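Local coordinates for protein glycoside hydrolase, family 11\:clostridium cellulosome enzyme, dockerin type i\:polysaccharide (Clostridium thermocellum, PDB 2C71) that probably removes acetyl groups from the xylan of plant cell walls as a metal-dependent family 4 carbohydrate esterase with a polysaccharide deacetylase (NodB-like) fold, at residues A[17-20]-A[21-24]; A[125-128]-A[129-132]; A[156-159]-A[160-164]; A[173-177]-A[178-182]. All coordinates share one frame; numbering follows the deposited sequence. Where two conformers were deposited one is given.

Interaction 1 of 4, residues A[17-20]-A[21-24]; sequences NVLT and ARVL
Arg22 lies against Val18 and Leu19, four and three residues before it on helix 17-30, and all three side chains point the same way. Its CB sits over the backbone, 3.4 Å from Leu19 O. CG follows, 3.5 Å from Val18 O; with chi1 at -62° it stands beside its own backbone N, and that N donates a hydrogen bond of 3.3 Å to the same carbonyl oxygen. From CG to NE the chain is extended, which carries the guanidinium past the carbonyls to the branched tips of the two earlier residues. There Leu19 CD1 covers one face of the flat group, displaced toward its rim and 3.8 Å from Arg22 NH1. Val18 CG1 approaches obliquely, 3.8 Å from Arg22 NH2. Both are methyl contacts to the guanidinium; its polar partner is Glu160, which forms a salt bridge with NH1. Round the helix, Thr20 and Leu24 also run side by side, with Thr20 CG2 and Leu24 CD1 4.0 Å apart. The backbone bond beneath them, Leu24 N to Thr20 O, is 2.9 Å long. Thr20 OG1 is hydrogen-bonded to Asp156 and to the N of Asp16. Helix 17-30 is the crossover helix of a beta-alpha-beta unit between the parallel strands 6-12 and 35-38: Thr20, Val23 and Leu24 rest on Phe36 of the second strand, Leu24 also meets Ile50 and Arg53 of helix 45-56, and Arg22 and Val23 touch Pro165 of helix 164-177.

Interaction 2 of 4, residues A[125-128]-A[129-132]; sequences TAND and WIPS
Asn127 lies under the indole of Trp129, two residues on, and the contact is a CH-pi interaction: Asn127 CA is 3.8 Å from the centroid of the six-membered ring and 18° off its normal. On the same face Asn127 ND2 comes 3.5 Å from Trp129 CH2, its amide turned almost perpendicular to the indole. Ile130 CG1 lies over that face as well, displaced toward the rim, while Thr125 CB meets the ring at its edge, 3.9 Å from Trp129 CZ3. The ring reaches this position because Trp129 CG sits between its backbone N and carbonyl carbon (chi1 64°), folding the indole back over the preceding chain. A beta turn holds the backbone beneath it: Ile130 N donates to Asn127 O at 3.3 Å. Farther out, Thr133 OG1 bonds to both Asn127 O and Ile130 O, and Arg138 adds a second grip on Ile130 O. The carboxylate of Asp128 is turned to the neighbouring chain segments, where OD1 meets His155 ND1 and OD2 meets Thr164 OG1. The Trp129 side chain also touches His155, and its CB meets the amide oxygen of Gln158; it lies about 8 Å from the bound magnesium. An Asp-Trp pair beside a histidine near the metal is consistent with the active-site motifs of NodB-like deacetylases, in which the aspartate orients the histidine and the tryptophan lines the substrate groove.

Interaction 3 of 4, residues A[156-159]-A[160-164]; sequences DVQP and EPHPT
The imidazole of His162 is sandwiched between Gln158 and Thr164. Gln158 CB lies over one face, 3.6 Å from the ring centroid and 16° off the normal, a CH-pi contact; Thr164 CB covers the opposite face, displaced toward the rim and 3.7 Å above the plane. At the edge, near the ring plane, Asp156 O is 3.7 Å from His162 CD2. Because the chain of Gln158 bends at chi2 (-69°), only its root stays on the ring, with CG 3.5 Å from His162 CE1. The amide turns off at a steep angle to the imidazole, and its NE2 makes a weak hydrogen bond of 3.2 Å back to Val157 O. The loop turns back on itself here: the peptide bond before Pro161 is cis, and two acceptors, Pro159 O and Pro161 O, stand 3.4 Å apart in the bend. Pro163 then occupies the N-cap position of helix 164-177. Gln158 lies near the metal site, its side chain about 6 Å from the magnesium, whose protein ligands include Asp13 and His64. Chemically, no hydrogen bond joins the two arms; they meet through a CH-pi contact and van der Waals approaches, and Gln158 N is buried with no partner. The polar anchor comes from outside, where His162 NE2 bonds to His155 O; since a carbonyl can only accept, this nitrogen must be the donor, and the bond fixes the rotation of a ring already confined on both faces.

Interaction 4 of 4, residues A[173-177]-A[178-182]; sequences PTLKS and RGYEF
Leu175 O receives the N-H of Tyr180 (3.0 Å) while Lys176 O receives that of Gly179 (3.1 Å), and this pair of bonds, wrapped round the positive phi of Gly179 (98°), defines a Schellman motif at the C-terminal end of helix 164-177. Glycine suits the position because at these backbone angles a CB would be jammed against the preceding carbonyl oxygen. The apolar contact that usually accompanies the motif, between the residues joined by its outer bond, is present too: Leu175 CB lies 4.0 Å from Tyr180 CB, and the two side chains cross at a slant, bringing Leu175 CD2 against the rim of the phenol. Leu175 O itself lies in the plane of the tyrosine ring, at its edge, 3.5 Å from Tyr180 CD1. Phe182, on strand 181-182, reaches back at about a right angle to Leu175, with its CZ 3.9 Å from Leu175 CB, and Lys176 CG lies at the edge of the same ring. Arg178 runs alongside Thr174, and both touch Ile143 of helix 135-145. Its chain is extended from CG to NE, and Arg178 NE passes 3.6 Å from Thr174 CG2, while its backbone N makes only weak bonds to Thr174 O and Leu175 O. Tyr180 and Phe182 both pack on Val7 of strand 6-12, to which strand 181-182 pairs in parallel, and Lys5 forms a cation-pi contact with Tyr180. One water spans the turn, donating to Lys176 O at 2.7 Å and to Tyr180 O at 2.8 Å.

Along the chain the contacts follow one another in numerical order, each complete before the next begins, within the NodB homology range. Interactions 1, 2 and 3 gather toward the metal-bearing end of the fold. Interaction 3 touches both of the others, its centre 10 Å from that of interaction 1 and 8 Å from that of interaction 2; interactions 1 and 2 do not meet, their nearest atoms being about 8 Å apart. The loop 156-164 thus ties helix 17-30 to the loop 125-132. Interaction 4 stands apart, 22 to 24 Å from the other centres, yet helix 164-177 begins within interaction 3 and ends in interaction 4, linking the active-site end to the beginning of strand 181-182.

Interaction 1 of 4, residues A[17-20]-A[21-24]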
loop_
_atom_site.group_PDB
_atom_site.type_symbol
_atom_site.label_atom_id
_atom_site.label_comp_id
_atom_site.label_asym_id
_atom_site.label_seq_id
_atom_site.Cartn_x
_atom_site.Cartn_y
_atom_site.Cartn_z
ATOM N N ASN A 17 14.838 -4.361 3.064
ATOM C CA ASN A 17 15.919 -3.546 2.496
ATOM C C ASN A 17 16.215 -3.900 1.055
ATOM O O ASN A 17 16.467 -3.005 0.257
ATOM C CB ASN A 17 17.170 -3.634 3.317
ATOM C CG ASN A 17 17.093 -2.890 4.630
ATOM O OD1 ASN A 17 17.677 -3.382 5.675
ATOM N ND2 ASN A 17 16.474 -1.766 4.665
ATOM N N VAL A 18 16.236 -5.160 0.692
ATOM C CA VAL A 18 16.538 -5.563 -0.659
ATOM C C VAL A 18 15.339 -5.408 -1.574
ATOM O O VAL A 18 15.371 -4.685 -2.604
ATOM C CB VAL A 18 17.103 -6.999 -0.728
ATOM C CG1 VAL A 18 17.368 -7.372 -2.189
ATOM C CG2 VAL A 18 18.395 -7.087 0.093
ATOM N N LEU A 19 14.218 -6.050 -1.254
ATOM C CA LEU A 19 13.099 -6.095 -2.190
ATOM C C LEU A 19 12.383 -4.722 -2.322
ATOM O O LEU A 19 11.969 -4.352 -3.411
ATOM C CB LEU A 19 12.073 -7.190 -1.832
ATOM C CG LEU A 19 12.375 -8.558 -2.487
ATOM C CD1 LEU A 19 13.645 -9.183 -2.003
ATOM C CD2 LEU A 19 11.177 -9.471 -2.349
ATOM N N THR A 20 12.239 -4.005 -1.217
ATOM C CA THR A 20 11.585 -2.703 -1.269
ATOM C C THR A 20 12.413 -1.728 -2.076
ATOM O O THR A 20 11.892 -0.892 -2.817
ATOM C CB THR A 20 11.279 -2.187 0.133
ATOM O OG1 THR A 20 10.466 -3.154 0.818
ATOM C CG2 THR A 20 10.611 -0.816 0.107
ATOM N N ALA A 21 13.756 -1.798 -1.937
ATOM C CA ALA A 21 14.635 -0.922 -2.719
ATOM C C ALA A 21 14.464 -1.156 -4.201
ATOM O O ALA A 21 14.575 -0.206 -4.982
ATOM C CB ALA A 21 16.083 -1.055 -2.299
ATOM N N ARG A 22 14.170 -2.386 -4.637
ATOM C CA ARG A 22 13.919 -2.606 -6.060
ATOM C C ARG A 22 12.738 -1.811 -6.553
ATOM O O ARG A 22 12.753 -1.256 -7.663
ATOM C CB ARG A 22 13.719 -4.093 -6.356
ATOM C CG ARG A 22 14.872 -4.970 -6.061
ATOM C CD ARG A 22 14.480 -6.421 -6.317
ATOM N NE ARG A 22 15.576 -7.253 -5.903
ATOM C CZ ARG A 22 15.456 -8.537 -5.695
ATOM N NH1 ARG A 22 14.261 -9.144 -5.784
ATOM N NH2 ARG A 22 16.539 -9.227 -5.372
ATOM N N VAL A 23 11.659 -1.772 -5.755
ATOM C CA VAL A 23 10.480 -0.982 -6.112
ATOM C C VAL A 23 10.829 0.500 -6.072
ATOM O O VAL A 23 10.495 1.239 -7.013
ATOM C CB VAL A 23 9.304 -1.301 -5.205
ATOM C CG1 VAL A 23 8.149 -0.317 -5.389
ATOM C CG2 VAL A 23 8.787 -2.739 -5.471
ATOM N N LEU A 24 11.472 0.978 -5.000
ATOM C CA LEU A 24 11.801 2.399 -4.889
ATOM C C LEU A 24 12.676 2.848 -6.060
ATOM O O LEU A 24 12.526 3.979 -6.528
ATOM C CB LEU A 24 12.458 2.703 -3.547
ATOM C CG LEU A 24 11.507 2.612 -2.340
ATOM C CD1 LEU A 24 12.306 2.585 -1.034
ATOM C CD2 LEU A 24 10.517 3.775 -2.312
#

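Interaction 2 of 4, residues A[125-128]-A[129-132]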
loop_
_atom_site.group_PDB
_atom_site.type_symbol
_atom_site.label_atom_id
_atom_site.label_comp_id
_atom_site.label_asym_id
_atom_site.label_seq_id
_atom_site.Cartn_x
_atom_site.Cartn_y
_atom_site.Cartn_z
ATOM N N THR A 125 -6.300 -6.159 -7.382
ATOM C CA THR A 125 -5.142 -7.020 -7.246
ATOM C C THR A 125 -4.705 -7.528 -8.609
ATOM O O THR A 125 -5.429 -7.415 -9.598
ATOM C CB THR A 125 -5.454 -8.173 -6.290
ATOM O OG1 THR A 125 -6.492 -8.962 -6.841
ATOM C CG2 THR A 125 -5.859 -7.704 -4.897
ATOM N N ALA A 126 -3.517 -8.144 -8.648
ATOM C CA ALA A 126 -2.858 -8.480 -9.901
ATOM C C ALA A 126 -2.111 -9.811 -9.838
ATOM O O ALA A 126 -1.178 -10.045 -10.596
ATOM C CB ALA A 126 -1.928 -7.373 -10.348
ATOM N N ASN A 127 -2.500 -10.682 -8.895
ATOM C CA ASN A 127 -1.935 -12.017 -8.773
ATOM C C ASN A 127 -0.418 -11.978 -8.561
ATOM O O ASN A 127 0.283 -12.933 -8.890
ATOM C CB ASN A 127 -2.346 -12.917 -9.936
ATOM C CG ASN A 127 -3.833 -13.118 -10.027
ATOM O OD1 ASN A 127 -4.379 -13.250 -11.120
ATOM N ND2 ASN A 127 -4.505 -13.160 -8.911
ATOM N N ASP A 128 0.090 -10.904 -7.921
ATOM C CA ASP A 128 1.535 -10.742 -7.812
ATOM C C ASP A 128 2.118 -11.354 -6.568
ATOM O O ASP A 128 3.303 -11.156 -6.283
ATOM C CB ASP A 128 1.957 -9.277 -7.984
ATOM C CG ASP A 128 1.880 -8.458 -6.720
ATOM O OD1 ASP A 128 0.889 -8.634 -5.986
ATOM O OD2 ASP A 128 2.814 -7.633 -6.496
ATOM N N TRP A 129 1.324 -12.156 -5.868
ATOM C CA TRP A 129 1.779 -13.049 -4.793
ATOM C C TRP A 129 2.014 -14.470 -5.297
ATOM O O TRP A 129 2.321 -15.358 -4.495
ATOM C CB TRP A 129 0.804 -13.026 -3.627
ATOM C CG TRP A 129 -0.549 -13.571 -4.003
ATOM C CD1 TRP A 129 -0.985 -14.843 -3.859
ATOM C CD2 TRP A 129 -1.621 -12.840 -4.604
ATOM N NE1 TRP A 129 -2.273 -14.954 -4.358
ATOM C CE2 TRP A 129 -2.683 -13.732 -4.803
ATOM C CE3 TRP A 129 -1.810 -11.479 -4.925
ATOM C CZ2 TRP A 129 -3.916 -13.320 -5.371
ATOM C CZ3 TRP A 129 -3.027 -11.084 -5.470
ATOM C CH2 TRP A 129 -4.022 -11.996 -5.697
ATOM N N ILE A 130 1.822 -14.695 -6.592
ATOM C CA ILE A 130 1.921 -16.025 -7.205
ATOM C C ILE A 130 3.215 -16.050 -8.018
ATOM O O ILE A 130 3.290 -15.394 -9.081
ATOM C CB ILE A 130 0.679 -16.296 -8.082
ATOM C CG1 ILE A 130 -0.585 -16.164 -7.215
ATOM C CG2 ILE A 130 0.812 -17.665 -8.744
ATOM C CD1 ILE A 130 -1.908 -16.370 -8.001
ATOM N N PRO A 131 4.311 -16.626 -7.486
ATOM C CA PRO A 131 5.617 -16.529 -8.172
ATOM C C PRO A 131 5.698 -17.049 -9.581
ATOM O O PRO A 131 6.620 -16.690 -10.311
ATOM C CB PRO A 131 6.591 -17.300 -7.257
ATOM C CG PRO A 131 6.041 -17.155 -5.932
ATOM C CD PRO A 131 4.473 -17.213 -6.139
ATOM N N SER A 132 4.799 -17.924 -9.997
ATOM C CA SER A 132 4.832 -18.378 -11.369
ATOM C C SER A 132 4.359 -17.311 -12.357
ATOM O O SER A 132 4.589 -17.481 -13.569
ATOM C CB SER A 132 3.968 -19.637 -11.518
ATOM O OG SER A 132 2.620 -19.324 -11.223
#

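Interaction 3 of 4, residues A[156-159]-A[160-164]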
loop_
_atom_site.group_PDB
_atom_site.type_symbol
_atom_site.label_atom_id
_atom_site.label_comp_id
_atom_site.label_asym_id
_atom_site.label_seq_id
_atom_site.Cartn_x
_atom_site.Cartn_y
_atom_site.Cartn_z
ATOM N N ASP A 156 5.384 -5.163 -2.477
ATOM C CA ASP A 156 6.838 -4.967 -2.662
ATOM C C ASP A 156 7.588 -6.178 -2.197
ATOM O O ASP A 156 8.698 -6.439 -2.691
ATOM C CB ASP A 156 7.394 -3.671 -2.117
ATOM C CG ASP A 156 7.042 -3.401 -0.672
ATOM O OD1 ASP A 156 5.878 -3.610 -0.277
ATOM O OD2 ASP A 156 7.957 -2.845 0.023
ATOM N N VAL A 157 7.056 -6.944 -1.243
ATOM C CA VAL A 157 7.769 -8.040 -0.637
ATOM C C VAL A 157 6.902 -9.307 -0.712
ATOM O O VAL A 157 5.773 -9.324 -0.226
ATOM C CB VAL A 157 8.096 -7.701 0.847
ATOM C CG1 VAL A 157 8.934 -8.820 1.458
ATOM C CG2 VAL A 157 8.885 -6.376 0.930
ATOM N N GLN A 158 7.459 -10.348 -1.315
ATOM C CA GLN A 158 6.875 -11.705 -1.421
ATOM C C GLN A 158 8.044 -12.644 -1.625
ATOM O O GLN A 158 9.112 -12.244 -2.069
ATOM C CB GLN A 158 5.969 -11.838 -2.639
ATOM C CG GLN A 158 4.585 -11.233 -2.464
ATOM C CD GLN A 158 3.785 -12.012 -1.509
ATOM O OE1 GLN A 158 3.446 -13.224 -1.786
ATOM N NE2 GLN A 158 3.403 -11.409 -0.416
ATOM N N PRO A 159 7.834 -13.942 -1.361
ATOM C CA PRO A 159 8.828 -14.946 -1.770
ATOM C C PRO A 159 9.094 -14.851 -3.272
ATOM O O PRO A 159 8.192 -14.595 -4.061
ATOM C CB PRO A 159 8.170 -16.291 -1.369
ATOM C CG PRO A 159 7.216 -15.913 -0.223
ATOM C CD PRO A 159 6.674 -14.558 -0.674
ATOM N N GLU A 160 10.339 -15.128 -3.640
ATOM C CA GLU A 160 10.742 -15.030 -5.048
ATOM C C GLU A 160 10.558 -16.326 -5.806
ATOM O O GLU A 160 10.458 -17.395 -5.198
ATOM C CB GLU A 160 12.147 -14.519 -5.129
ATOM C CG GLU A 160 12.196 -13.103 -4.549
ATOM C CD GLU A 160 13.559 -12.478 -4.561
ATOM O OE1 GLU A 160 13.952 -11.905 -5.596
ATOM O OE2 GLU A 160 14.222 -12.538 -3.509
ATOM N N PRO A 161 10.465 -16.265 -7.136
ATOM C CA PRO A 161 10.497 -15.073 -7.997
ATOM C C PRO A 161 9.425 -14.051 -7.693
ATOM O O PRO A 161 8.282 -14.423 -7.463
ATOM C CB PRO A 161 10.361 -15.621 -9.417
ATOM C CG PRO A 161 10.778 -17.017 -9.330
ATOM C CD PRO A 161 10.423 -17.486 -7.951
ATOM N N HIS A 162 9.801 -12.765 -7.730
ATOM C CA HIS A 162 8.857 -11.713 -7.455
ATOM C C HIS A 162 9.087 -10.525 -8.407
ATOM O O HIS A 162 9.591 -9.470 -7.990
ATOM C CB HIS A 162 8.939 -11.235 -6.002
ATOM C CG HIS A 162 7.794 -10.346 -5.646
ATOM N ND1 HIS A 162 6.455 -10.657 -5.868
ATOM C CD2 HIS A 162 7.809 -9.152 -5.028
ATOM C CE1 HIS A 162 5.709 -9.658 -5.410
ATOM N NE2 HIS A 162 6.511 -8.732 -4.900
ATOM N N PRO A 163 8.688 -10.675 -9.673
ATOM C CA PRO A 163 8.993 -9.637 -10.680
ATOM C C PRO A 163 8.010 -8.471 -10.678
ATOM O O PRO A 163 7.725 -7.881 -11.739
ATOM C CB PRO A 163 8.935 -10.406 -11.996
ATOM C CG PRO A 163 7.877 -11.478 -11.714
ATOM C CD PRO A 163 8.210 -11.921 -10.307
ATOM N N THR A 164 7.537 -8.043 -9.512
ATOM C CA THR A 164 6.716 -6.839 -9.435
ATOM C C THR A 164 7.469 -5.560 -9.838
ATOM O O THR A 164 6.919 -4.746 -10.582
ATOM C CB THR A 164 5.990 -6.785 -8.114
ATOM O OG1 THR A 164 4.984 -7.816 -8.135
ATOM C CG2 THR A 164 5.375 -5.393 -7.847
#

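Interaction 4 of 4, residues A[173-177]-A[178-182]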
loop_
_atom_site.group_PDB
_atom_site.type_symbol
_atom_site.label_atom_id
_atom_site.label_comp_id
_atom_site.label_asym_id
_atom_site.label_seq_id
_atom_site.Cartn_x
_atom_site.Cartn_y
_atom_site.Cartn_z
ATOM N N PRO A 173 4.773 3.362 -17.735
ATOM C CA PRO A 173 4.688 4.014 -19.072
ATOM C C PRO A 173 3.330 3.849 -19.738
ATOM O O PRO A 173 2.830 4.778 -20.375
ATOM C CB PRO A 173 5.828 3.362 -19.833
ATOM C CG PRO A 173 6.803 2.902 -18.791
ATOM C CD PRO A 173 5.950 2.476 -17.652
ATOM N N THR A 174 2.712 2.662 -19.615
ATOM C CA THR A 174 1.447 2.432 -20.293
ATOM C C THR A 174 0.370 3.336 -19.714
ATOM O O THR A 174 -0.354 4.007 -20.472
ATOM C CB THR A 174 0.971 0.975 -20.183
ATOM O OG1 THR A 174 1.869 0.131 -20.888
ATOM C CG2 THR A 174 -0.441 0.787 -20.748
ATOM N N LEU A 175 0.248 3.397 -18.399
ATOM C CA LEU A 175 -0.810 4.219 -17.847
ATOM C C LEU A 175 -0.518 5.716 -18.083
ATOM O O LEU A 175 -1.442 6.479 -18.365
ATOM C CB LEU A 175 -1.044 3.897 -16.372
ATOM C CG LEU A 175 -1.556 2.481 -16.101
ATOM C CD1 LEU A 175 -1.894 2.286 -14.615
ATOM C CD2 LEU A 175 -2.773 2.125 -17.025
ATOM N N LYS A 176 0.742 6.138 -18.008
ATOM C CA LYS A 176 1.021 7.543 -18.355
ATOM C C LYS A 176 0.579 7.842 -19.787
ATOM O O LYS A 176 0.037 8.916 -20.070
ATOM C CB LYS A 176 2.494 7.885 -18.178
ATOM C CG LYS A 176 2.896 8.062 -16.735
ATOM C CD LYS A 176 4.316 8.575 -16.665
ATOM C CE LYS A 176 4.825 8.778 -15.262
ATOM N NZ LYS A 176 6.097 9.593 -15.276
ATOM N N SER A 177 0.813 6.890 -20.685
ATOM C CA SER A 177 0.523 7.200 -22.105
ATOM C C SER A 177 -1.011 7.221 -22.288
ATOM O O SER A 177 -1.484 7.846 -23.237
ATOM C CB SER A 177 1.218 6.157 -22.978
ATOM O OG SER A 177 2.643 6.277 -22.894
ATOM N N ARG A 178 -1.764 6.604 -21.395
ATOM C CA ARG A 178 -3.217 6.623 -21.449
ATOM C C ARG A 178 -3.858 7.790 -20.692
ATOM O O ARG A 178 -5.067 7.854 -20.572
ATOM C CB ARG A 178 -3.787 5.310 -20.910
ATOM C CG ARG A 178 -3.446 4.141 -21.749
ATOM C CD ARG A 178 -4.089 2.886 -21.183
ATOM N NE ARG A 178 -3.710 1.700 -21.924
ATOM C CZ ARG A 178 -4.288 0.513 -21.777
ATOM N NH1 ARG A 178 -5.275 0.343 -20.911
ATOM N NH2 ARG A 178 -3.865 -0.505 -22.505
ATOM N N GLY A 179 -3.039 8.691 -20.178
ATOM C CA GLY A 179 -3.531 9.903 -19.547
ATOM C C GLY A 179 -3.606 9.823 -18.040
ATOM O O GLY A 179 -4.216 10.713 -17.452
ATOM N N TYR A 180 -3.138 8.746 -17.412
ATOM C CA TYR A 180 -3.181 8.668 -15.967
ATOM C C TYR A 180 -2.007 9.383 -15.340
ATOM O O TYR A 180 -0.881 9.456 -15.901
ATOM C CB TYR A 180 -3.146 7.198 -15.507
ATOM C CG TYR A 180 -4.383 6.435 -15.798
ATOM C CD1 TYR A 180 -4.564 5.749 -17.006
ATOM C CD2 TYR A 180 -5.353 6.309 -14.816
ATOM C CE1 TYR A 180 -5.716 5.010 -17.220
ATOM C CE2 TYR A 180 -6.491 5.580 -15.037
ATOM C CZ TYR A 180 -6.704 4.984 -16.249
ATOM O OH TYR A 180 -7.854 4.238 -16.429
ATOM N N GLU A 181 -2.253 9.898 -14.126
ATOM C CA GLU A 181 -1.199 10.387 -13.221
ATOM C C GLU A 181 -1.277 9.599 -11.909
ATOM O O GLU A 181 -2.343 9.367 -11.352
ATOM C CB GLU A 181 -1.359 11.877 -12.891
ATOM C CG GLU A 181 -1.111 12.834 -14.052
ATOM C CD GLU A 181 0.361 13.203 -14.246
ATOM O OE1 GLU A 181 0.667 14.367 -14.576
ATOM O OE2 GLU A 181 1.221 12.322 -14.108
ATOM N N PHE A 182 -0.094 9.271 -11.403
ATOM C CA PHE A 182 0.082 8.472 -10.193
ATOM C C PHE A 182 0.169 9.376 -8.950
ATOM O O PHE A 182 0.908 10.357 -8.937
ATOM C CB PHE A 182 1.364 7.649 -10.298
ATOM C CG PHE A 182 1.297 6.537 -11.308
ATOM C CD1 PHE A 182 1.608 6.734 -12.635
ATOM C CD2 PHE A 182 0.858 5.279 -10.925
ATOM C CE1 PHE A 182 1.516 5.683 -13.534
ATOM C CE2 PHE A 182 0.752 4.266 -11.830
ATOM C CZ PHE A 182 1.069 4.468 -13.133
HETATM O O HOH W 1 -0.284 10.878 -18.214
#